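Local coordinates for ABC transporter substrate-binding protein (Streptococcus pneumoniae, PDB 4OHN) that binds histidine in the cleft between its two lobes and probably delivers it to an ABC uptake transporter of the cell membrane, at residues F28-G32 and W82-S86; N99-K103 and D247-K251; K125-A129 and R172-L177. All coordinates share one frame; numbering follows the deposited sequence.

Contact 1: residues F28-G32 and W82-S86. With HIS (histidine), chain B; ACT (acetate ion), chain D.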
loop_
_atom_site.group_PDB
_atom_site.type_symbol
_atom_site.label_atom_id
_atom_site.label_comp_id
_atom_site.label_asym_id
_atom_site.label_seq_id
_atom_site.Cartn_x
_atom_site.Cartn_y
_atom_site.Cartn_z
ATOM N N PHE A 28 -1.434 -5.158 -5.560
ATOM C CA PHE A 28 -0.402 -4.361 -4.883
ATOM C C PHE A 28 0.740 -5.221 -4.317
ATOM O O PHE A 28 0.777 -5.563 -3.137
ATOM C CB PHE A 28 -1.016 -3.454 -3.826
ATOM C CG PHE A 28 -0.071 -2.354 -3.383
ATOM C CD1 PHE A 28 0.149 -1.261 -4.182
ATOM C CD2 PHE A 28 0.610 -2.439 -2.191
ATOM C CE1 PHE A 28 1.026 -0.264 -3.809
ATOM C CE2 PHE A 28 1.492 -1.437 -1.808
ATOM C CZ PHE A 28 1.703 -0.348 -2.628
ATOM N N VAL A 29 1.688 -5.543 -5.182
ATOM C CA VAL A 29 2.867 -6.301 -4.795
ATOM C C VAL A 29 3.797 -5.437 -3.959
ATOM O O VAL A 29 3.828 -4.220 -4.107
ATOM C CB VAL A 29 3.670 -6.809 -6.016
ATOM C CG1 VAL A 29 2.858 -7.761 -6.862
ATOM C CG2 VAL A 29 4.180 -5.646 -6.898
ATOM N N PRO A 30 4.579 -6.046 -3.063
ATOM C CA PRO A 30 4.536 -7.440 -2.638
ATOM C C PRO A 30 3.635 -7.622 -1.419
ATOM O O PRO A 30 3.822 -8.581 -0.671
ATOM C CB PRO A 30 5.984 -7.686 -2.231
ATOM C CG PRO A 30 6.378 -6.404 -1.593
ATOM C CD PRO A 30 5.624 -5.303 -2.337
ATOM N N MET A 31 2.672 -6.726 -1.212
ATOM C CA MET A 31 1.919 -6.719 0.043
ATOM C C MET A 31 0.756 -7.695 0.020
ATOM O O MET A 31 0.556 -8.461 0.972
ATOM C CB MET A 31 1.428 -5.298 0.339
ATOM C CG MET A 31 2.536 -4.215 0.298
ATOM S SD MET A 31 4.012 -4.603 1.291
ATOM C CE MET A 31 3.349 -4.382 2.948
ATOM N N GLY A 32 -0.038 -7.686 -1.030
ATOM C CA GLY A 32 -1.146 -8.609 -1.154
ATOM C C GLY A 32 -1.610 -8.595 -2.585
ATOM O O GLY A 32 -2.015 -7.548 -3.083
ATOM N N TRP A 82 -5.864 -3.496 4.688
ATOM C CA TRP A 82 -4.525 -4.000 5.043
ATOM C C TRP A 82 -3.868 -4.435 3.745
ATOM O O TRP A 82 -4.171 -5.519 3.220
ATOM C CB TRP A 82 -4.638 -5.168 6.042
ATOM C CG TRP A 82 -3.354 -5.530 6.732
ATOM C CD1 TRP A 82 -2.086 -5.330 6.271
ATOM C CD2 TRP A 82 -3.232 -6.188 7.988
ATOM N NE1 TRP A 82 -1.175 -5.804 7.196
ATOM C CE2 TRP A 82 -1.869 -6.346 8.249
ATOM C CE3 TRP A 82 -4.160 -6.628 8.947
ATOM C CZ2 TRP A 82 -1.409 -6.911 9.430
ATOM C CZ3 TRP A 82 -3.688 -7.198 10.120
ATOM C CH2 TRP A 82 -2.337 -7.328 10.342
ATOM N N ASN A 83 -3.020 -3.564 3.201
ATOM C CA ASN A 83 -2.476 -3.717 1.849
ATOM C C ASN A 83 -1.536 -2.571 1.550
ATOM O O ASN A 83 -1.779 -1.747 0.671
ATOM C CB ASN A 83 -3.638 -3.708 0.839
ATOM C CG ASN A 83 -3.229 -3.983 -0.592
ATOM O OD1 ASN A 83 -3.483 -3.151 -1.471
ATOM N ND2 ASN A 83 -2.656 -5.150 -0.854
ATOM N N GLY A 84 -0.433 -2.487 2.266
ATOM C CA GLY A 84 0.438 -1.334 2.114
ATOM C C GLY A 84 -0.328 -0.029 2.235
ATOM O O GLY A 84 -0.139 0.891 1.424
ATOM N N TYR A 85 -1.173 0.049 3.261
ATOM C CA TYR A 85 -2.063 1.187 3.426
ATOM C C TYR A 85 -1.319 2.296 4.177
ATOM O O TYR A 85 -1.022 2.173 5.375
ATOM C CB TYR A 85 -3.324 0.744 4.158
ATOM C CG TYR A 85 -4.461 1.738 4.273
ATOM C CD1 TYR A 85 -4.832 2.569 3.224
ATOM C CD2 TYR A 85 -5.223 1.786 5.421
ATOM C CE1 TYR A 85 -5.913 3.433 3.335
ATOM C CE2 TYR A 85 -6.296 2.642 5.540
ATOM C CZ TYR A 85 -6.636 3.465 4.501
ATOM O OH TYR A 85 -7.698 4.300 4.668
ATOM N N SER A 86 -1.024 3.393 3.494
ATOM C CA SER A 86 -0.238 4.480 4.075
ATOM C C SER A 86 -1.039 5.259 5.098
ATOM O O SER A 86 -2.156 5.716 4.818
ATOM C CB SER A 86 0.234 5.412 2.971
ATOM O OG SER A 86 1.023 4.670 2.050
HETATM N N HIS B . 0.355 3.083 -0.273
HETATM C CA HIS B . -0.660 3.631 -1.206
HETATM C C HIS B . -1.970 3.877 -0.493
HETATM O O HIS B . -2.076 3.564 0.715
HETATM C CB HIS B . -0.817 2.769 -2.482
HETATM C CG HIS B . -1.605 1.498 -2.357
HETATM N ND1 HIS B . -2.414 1.057 -3.392
HETATM C CD2 HIS B . -1.653 0.528 -1.411
HETATM C CE1 HIS B . -2.944 -0.107 -3.069
HETATM N NE2 HIS B . -2.494 -0.455 -1.874
HETATM O OXT HIS B . -2.890 4.403 -1.155
HETATM C C ACT D . -9.256 6.698 2.767
HETATM O O ACT D . -8.410 5.815 2.576
HETATM O OXT ACT D . -9.408 7.498 1.819
HETATM C CH3 ACT D . -10.022 6.784 4.053
#
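Phe28 and Asn83 meet at the bound histidine, one offering a ring face and the other an amide oxygen. The methylene CB of Phe28 packs against Asn83 OD1 at 3.4 Å, while its ring swings over the ligand: with CG anti to the backbone N (chi1 -164°), one face lies against the imidazole, whose CD2 sits 3.5 Å above the plane of the Phe28 ring and over its centre. The closest approach of the two rings is Phe28 CG to the ligand's NE2, 3.4 Å. That same NE2 donates to Asn83 OD1 (2.9 Å, 148°), so the imidazole lies against the face of an aromatic ring and is hydrogen-bonded at NE2 to an amide. The other end of the amide makes a weak bond across the contact: Asn83 ND2 to Gly32 O, 3.3 Å and bent to 135°. After Phe28 the chain turns back through cis-Pro30, and Phe28 O accepts from both Met31 N and Gly32 N. Met31 lays its CB against Gly84 N (3.9 Å), and Gly84 CA comes within 4.1 Å of Phe28 CE2, a closeness that a residue with no side chain permits. From there the 82-86 backbone runs along the amino acid head group. Gly84 O and Ser86 OG both accept from the ligand's N, and Ser86 N donates almost straight to its carboxylate O (3.0 Å). Trp66, Arg91, Gln130, Ser134 and Asp179 add further hydrogen bonds to the ligand. An aromatic face against the ligand side chain, with polar groups at the amino and carboxylate ends, fits the interlobe amino-acid site of family 3 solute-binding proteins.

Contact 2: residues N99-K103 and D247-K251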
loop_
_atom_site.group_PDB
_atom_site.type_symbol
_atom_site.label_atom_id
_atom_site.label_comp_id
_atom_site.label_asym_id
_atom_site.label_seq_id
_atom_site.Cartn_x
_atom_site.Cartn_y
_atom_site.Cartn_z
ATOM N N ASN A 99 -0.636 0.602 15.041
ATOM C CA ASN A 99 0.750 1.017 14.949
ATOM C C ASN A 99 1.265 0.710 13.532
ATOM O O ASN A 99 0.833 -0.237 12.876
ATOM C CB ASN A 99 1.616 0.285 15.981
ATOM C CG ASN A 99 1.438 0.809 17.360
ATOM O OD1 ASN A 99 0.911 1.884 17.571
ATOM N ND2 ASN A 99 1.930 0.071 18.324
ATOM N N SER A 100 2.209 1.513 13.073
ATOM C CA SER A 100 2.809 1.281 11.770
ATOM C C SER A 100 3.816 0.127 11.820
ATOM O O SER A 100 4.501 -0.076 12.822
ATOM C CB SER A 100 3.445 2.564 11.244
ATOM O OG SER A 100 2.462 3.576 11.047
ATOM N N TYR A 101 3.920 -0.622 10.727
ATOM C CA TYR A 101 4.764 -1.822 10.710
ATOM C C TYR A 101 5.880 -1.798 9.687
ATOM O O TYR A 101 6.710 -2.701 9.684
ATOM C CB TYR A 101 3.913 -3.094 10.566
ATOM C CG TYR A 101 3.091 -3.148 9.316
ATOM C CD1 TYR A 101 3.616 -3.636 8.139
ATOM C CD2 TYR A 101 1.777 -2.681 9.302
ATOM C CE1 TYR A 101 2.857 -3.675 6.973
ATOM C CE2 TYR A 101 1.020 -2.710 8.139
ATOM C CZ TYR A 101 1.572 -3.194 6.988
ATOM O OH TYR A 101 0.845 -3.258 5.816
ATOM N N MET A 102 5.884 -0.804 8.792
ATOM C CA MET A 102 6.865 -0.694 7.692
ATOM C C MET A 102 6.960 0.751 7.166
ATOM O O MET A 102 5.934 1.407 6.983
ATOM C CB MET A 102 6.442 -1.624 6.542
ATOM C CG MET A 102 7.476 -1.807 5.426
ATOM S SD MET A 102 6.940 -2.899 4.077
ATOM C CE MET A 102 6.469 -4.387 4.942
ATOM N N LYS A 103 8.170 1.243 6.890
ATOM C CA LYS A 103 8.318 2.522 6.214
ATOM C C LYS A 103 8.107 2.353 4.718
ATOM O O LYS A 103 8.287 1.278 4.157
ATOM C CB LYS A 103 9.707 3.114 6.462
ATOM C CG LYS A 103 10.042 3.280 7.943
ATOM C CD LYS A 103 8.996 4.117 8.667
ATOM C CE LYS A 103 9.323 4.271 10.139
ATOM N NZ LYS A 103 8.434 5.266 10.792
ATOM N N ASP A 247 15.267 -6.738 7.108
ATOM C CA ASP A 247 14.399 -6.497 8.254
ATOM C C ASP A 247 13.768 -5.099 8.151
ATOM O O ASP A 247 14.442 -4.085 8.357
ATOM C CB ASP A 247 15.247 -6.632 9.528
ATOM C CG ASP A 247 14.500 -6.262 10.790
ATOM O OD1 ASP A 247 13.276 -6.066 10.726
ATOM O OD2 ASP A 247 15.145 -6.186 11.861
ATOM N N VAL A 248 12.477 -5.050 7.830
ATOM C CA VAL A 248 11.789 -3.779 7.619
ATOM C C VAL A 248 11.140 -3.278 8.899
ATOM O O VAL A 248 10.375 -2.317 8.875
ATOM C CB VAL A 248 10.705 -3.890 6.520
ATOM C CG1 VAL A 248 11.349 -4.226 5.173
ATOM C CG2 VAL A 248 9.647 -4.914 6.920
ATOM N N ALA A 249 11.441 -3.927 10.017
ATOM C CA ALA A 249 10.840 -3.538 11.283
ATOM C C ALA A 249 11.218 -2.107 11.610
ATOM O O ALA A 249 12.348 -1.682 11.362
ATOM C CB ALA A 249 11.278 -4.476 12.404
ATOM N N THR A 250 10.266 -1.372 12.173
ATOM C CA THR A 250 10.450 0.042 12.462
ATOM C C THR A 250 11.317 0.278 13.705
ATOM O O THR A 250 11.342 1.385 14.241
ATOM C CB THR A 250 9.089 0.742 12.651
ATOM O OG1 THR A 250 8.375 0.119 13.726
ATOM C CG2 THR A 250 8.255 0.656 11.372
ATOM N N LYS A 251 12.022 -0.759 14.155
ATOM C CA LYS A 251 12.962 -0.636 15.268
ATOM C C LYS A 251 14.398 -0.837 14.789
ATOM O O LYS A 251 14.685 -1.757 14.027
ATOM C CB LYS A 251 12.632 -1.644 16.371
ATOM C CG LYS A 251 13.599 -1.605 17.548
ATOM C CD LYS A 251 13.083 -2.419 18.725
ATOM C CE LYS A 251 14.095 -2.468 19.861
ATOM N NZ LYS A 251 14.448 -1.115 20.372
HETATM O O HOH W 1 6.129 1.478 14.131
HETATM O O HOH W 2 7.870 -2.793 12.286
HETATM O O HOH W 3 10.613 -0.210 7.414
#
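The backbones of 99-103 and 247-251 come closest at Met102 and Val248, whose CA atoms are 5.8 Å apart, and no direct hydrogen bond joins them. In this family 3 solute-binding protein the C-terminal tail, following helix 235-244, lies along the approach to strand 102-111 and its first residues. Three waters bridge the gap instead. One donates to Tyr101 O and accepts from Thr250 N, another links Ser100 O to Thr250 OG1, and a third accepts from Lys103 N while donating to Val248 O at 2.6 Å. Between these bridges the side chains meet through carbon atoms. Met102 CE meets Val248 CG2 at 3.8 Å, the two side chains crossing obliquely; in this one of its two modelled conformers Met102 is extended as far as the sulfur and bends there (chi3 -54°), which brings the methyl onto the valine. Thr250, though poorly ordered, presses its methyl CG2 on Met102 N (3.8 Å), and Lys103 passes it at about a right angle through CE. Phe236 and Phe244 of helix 235-244 pack on Val248 and Met102 respectively. The tail is itself shaped by an Asx turn, Ala249 N donating to Asp247 OD1 at 2.9 Å from above the carboxylate plane.

Contact 3: residues K125-A129 and R172-L177; sequences KTLGA and RIDGLL
Thr126 O is gripped by two successive backbone N-H groups, Asp174 N at 2.8 Å and Gly175 N at 3.1 Å. The Gly175 donor lies nearly along the C=O axis, whereas that of Asp174 is tilted 23° from the carbonyl plane. Asp174 returns the favour through its side chain: CG stands anti to its carbonyl carbon (chi1 -61°), which brings OD2 to Thr126 N (2.9 Å, almost straight at 176°) by its anti lone pair. Thr126 is thus clasped at both N and O by one residue. The Lys125 and Asp174 side chains cross at about a right angle, Lys125 CB lying 3.6 Å from Asp174 OD2, and a water links Lys125 NZ to Asp174 OD1. Beyond this clasp the chains run as parallel strands: Gly128 N donates to Gly175 O, and Leu177 N to Gly128 O (3.0 Å). Ile173 covers Gly128 with its CD1, 3.9 Å from Gly128 CA, and Leu176 sets CD1 3.4 Å from Gly128 O. Leu127 lies on the other face, its CD1 4.4 Å from Leu177 CB. Strand 127-130 lies between 155-158 and 175-179, and 175-179 also pairs with 102-111. Helix 134-141 covers the Leu127 and Leu177 face through Phe139, while helix 161-169 packs on Ile173 and Leu176, so helices cover both faces of this parallel part of the sheet, in the alpha/beta manner of a solute-binding protein lobe.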
loop_
_atom_site.group_PDB
_atom_site.type_symbol
_atom_site.label_atom_id
_atom_site.label_comp_id
_atom_site.label_asym_id
_atom_site.label_seq_id
_atom_site.Cartn_x
_atom_site.Cartn_y
_atom_site.Cartn_z
ATOM N N LYS A 125 6.278 17.147 -19.003
ATOM C CA LYS A 125 6.135 15.712 -19.275
ATOM C C LYS A 125 4.864 15.169 -18.602
ATOM O O LYS A 125 4.308 15.798 -17.707
ATOM C CB LYS A 125 7.365 14.949 -18.768
ATOM C CG LYS A 125 8.686 15.364 -19.421
ATOM C CD LYS A 125 8.718 14.968 -20.882
ATOM C CE LYS A 125 10.070 15.255 -21.509
ATOM N NZ LYS A 125 9.981 15.104 -22.988
ATOM N N THR A 126 4.399 14.010 -19.053
ATOM C CA THR A 126 3.146 13.415 -18.605
ATOM C C THR A 126 3.384 12.507 -17.405
ATOM O O THR A 126 4.211 11.584 -17.449
ATOM C CB THR A 126 2.497 12.613 -19.744
ATOM O OG1 THR A 126 2.379 13.456 -20.895
ATOM C CG2 THR A 126 1.108 12.060 -19.330
ATOM N N LEU A 127 2.660 12.781 -16.318
ATOM C CA LEU A 127 2.710 11.981 -15.100
ATOM C C LEU A 127 1.492 11.103 -14.974
ATOM O O LEU A 127 0.385 11.521 -15.320
ATOM C CB LEU A 127 2.745 12.937 -13.893
ATOM C CG LEU A 127 2.884 12.251 -12.532
ATOM C CD1 LEU A 127 4.236 11.658 -12.378
ATOM C CD2 LEU A 127 2.590 13.252 -11.416
ATOM N N GLY A 128 1.693 9.878 -14.483
ATOM C CA GLY A 128 0.611 8.992 -14.065
ATOM C C GLY A 128 0.642 8.725 -12.566
ATOM O O GLY A 128 1.653 8.895 -11.902
ATOM N N ALA A 129 -0.493 8.266 -12.051
ATOM C CA ALA A 129 -0.665 7.949 -10.626
ATOM C C ALA A 129 -1.837 6.994 -10.466
ATOM O O ALA A 129 -2.725 6.925 -11.309
ATOM C CB ALA A 129 -0.951 9.219 -9.811
ATOM N N ARG A 172 3.061 6.173 -22.945
ATOM C CA ARG A 172 1.818 6.924 -22.847
ATOM C C ARG A 172 1.887 7.916 -21.693
ATOM O O ARG A 172 1.210 8.953 -21.714
ATOM C CB ARG A 172 0.626 5.989 -22.680
ATOM C CG ARG A 172 0.455 5.032 -23.839
ATOM C CD ARG A 172 -0.563 3.947 -23.496
ATOM N NE ARG A 172 -0.640 2.956 -24.567
ATOM C CZ ARG A 172 -0.771 1.648 -24.386
ATOM N NH1 ARG A 172 -0.877 1.143 -23.182
ATOM N NH2 ARG A 172 -0.827 0.858 -25.429
ATOM N N ILE A 173 2.685 7.592 -20.684
ATOM C CA ILE A 173 3.095 8.523 -19.630
ATOM C C ILE A 173 4.614 8.510 -19.599
ATOM O O ILE A 173 5.239 7.536 -20.043
ATOM C CB ILE A 173 2.488 8.206 -18.237
ATOM C CG1 ILE A 173 2.871 6.796 -17.771
ATOM C CG2 ILE A 173 0.969 8.351 -18.306
ATOM C CD1 ILE A 173 2.353 6.438 -16.382
ATOM N N ASP A 174 5.216 9.577 -19.097
ATOM C CA ASP A 174 6.671 9.697 -18.997
ATOM C C ASP A 174 7.219 9.323 -17.624
ATOM O O ASP A 174 8.382 8.941 -17.503
ATOM C CB ASP A 174 7.082 11.135 -19.327
ATOM C CG ASP A 174 6.696 11.523 -20.735
ATOM O OD1 ASP A 174 7.164 10.810 -21.650
ATOM O OD2 ASP A 174 5.947 12.505 -20.922
ATOM N N GLY A 175 6.386 9.483 -16.598
ATOM C CA GLY A 175 6.776 9.145 -15.239
ATOM C C GLY A 175 5.555 8.664 -14.489
ATOM O O GLY A 175 4.447 9.071 -14.766
ATOM N N LEU A 176 5.797 7.825 -13.505
ATOM C CA LEU A 176 4.754 7.261 -12.657
ATOM C C LEU A 176 5.118 7.477 -11.191
ATOM O O LEU A 176 6.202 7.089 -10.756
ATOM C CB LEU A 176 4.590 5.760 -12.956
ATOM C CG LEU A 176 3.608 4.993 -12.064
ATOM C CD1 LEU A 176 2.201 5.572 -12.104
ATOM C CD2 LEU A 176 3.617 3.511 -12.501
ATOM N N LEU A 177 4.205 8.112 -10.462
ATOM C CA LEU A 177 4.350 8.280 -9.016
ATOM C C LEU A 177 3.800 7.039 -8.326
ATOM O O LEU A 177 2.622 6.718 -8.494
ATOM C CB LEU A 177 3.599 9.538 -8.579
ATOM C CG LEU A 177 3.739 9.975 -7.115
ATOM C CD1 LEU A 177 5.195 10.291 -6.782
ATOM C CD2 LEU A 177 2.850 11.177 -6.841
HETATM O O HOH W 4 8.544 12.321 -23.799
#

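How the contacts relate
Contact 1 is the one that touches the bound histidine; the other two flank it from opposite sides of the chain's centre. Contact 2 joins contact 1 directly: Met31 CE meets Met102 CE (in one of two conformers) at 3.7 Å, and Trp82 NE1 lies 3.5 Å from Tyr101 OH, so Tyr101 and Met102 pack on the segments that carry pocket residues Phe28, Asn83 and Gly84. Contact 3 stands apart, its centre about 21 Å from that of contact 1 and about 29 Å from that of contact 2. It shares a sheet with the 99-103 side of contact 2, since strands 102-111 and 175-179 are neighbours, and strand 175-179 runs on to Asp179, which binds the ligand.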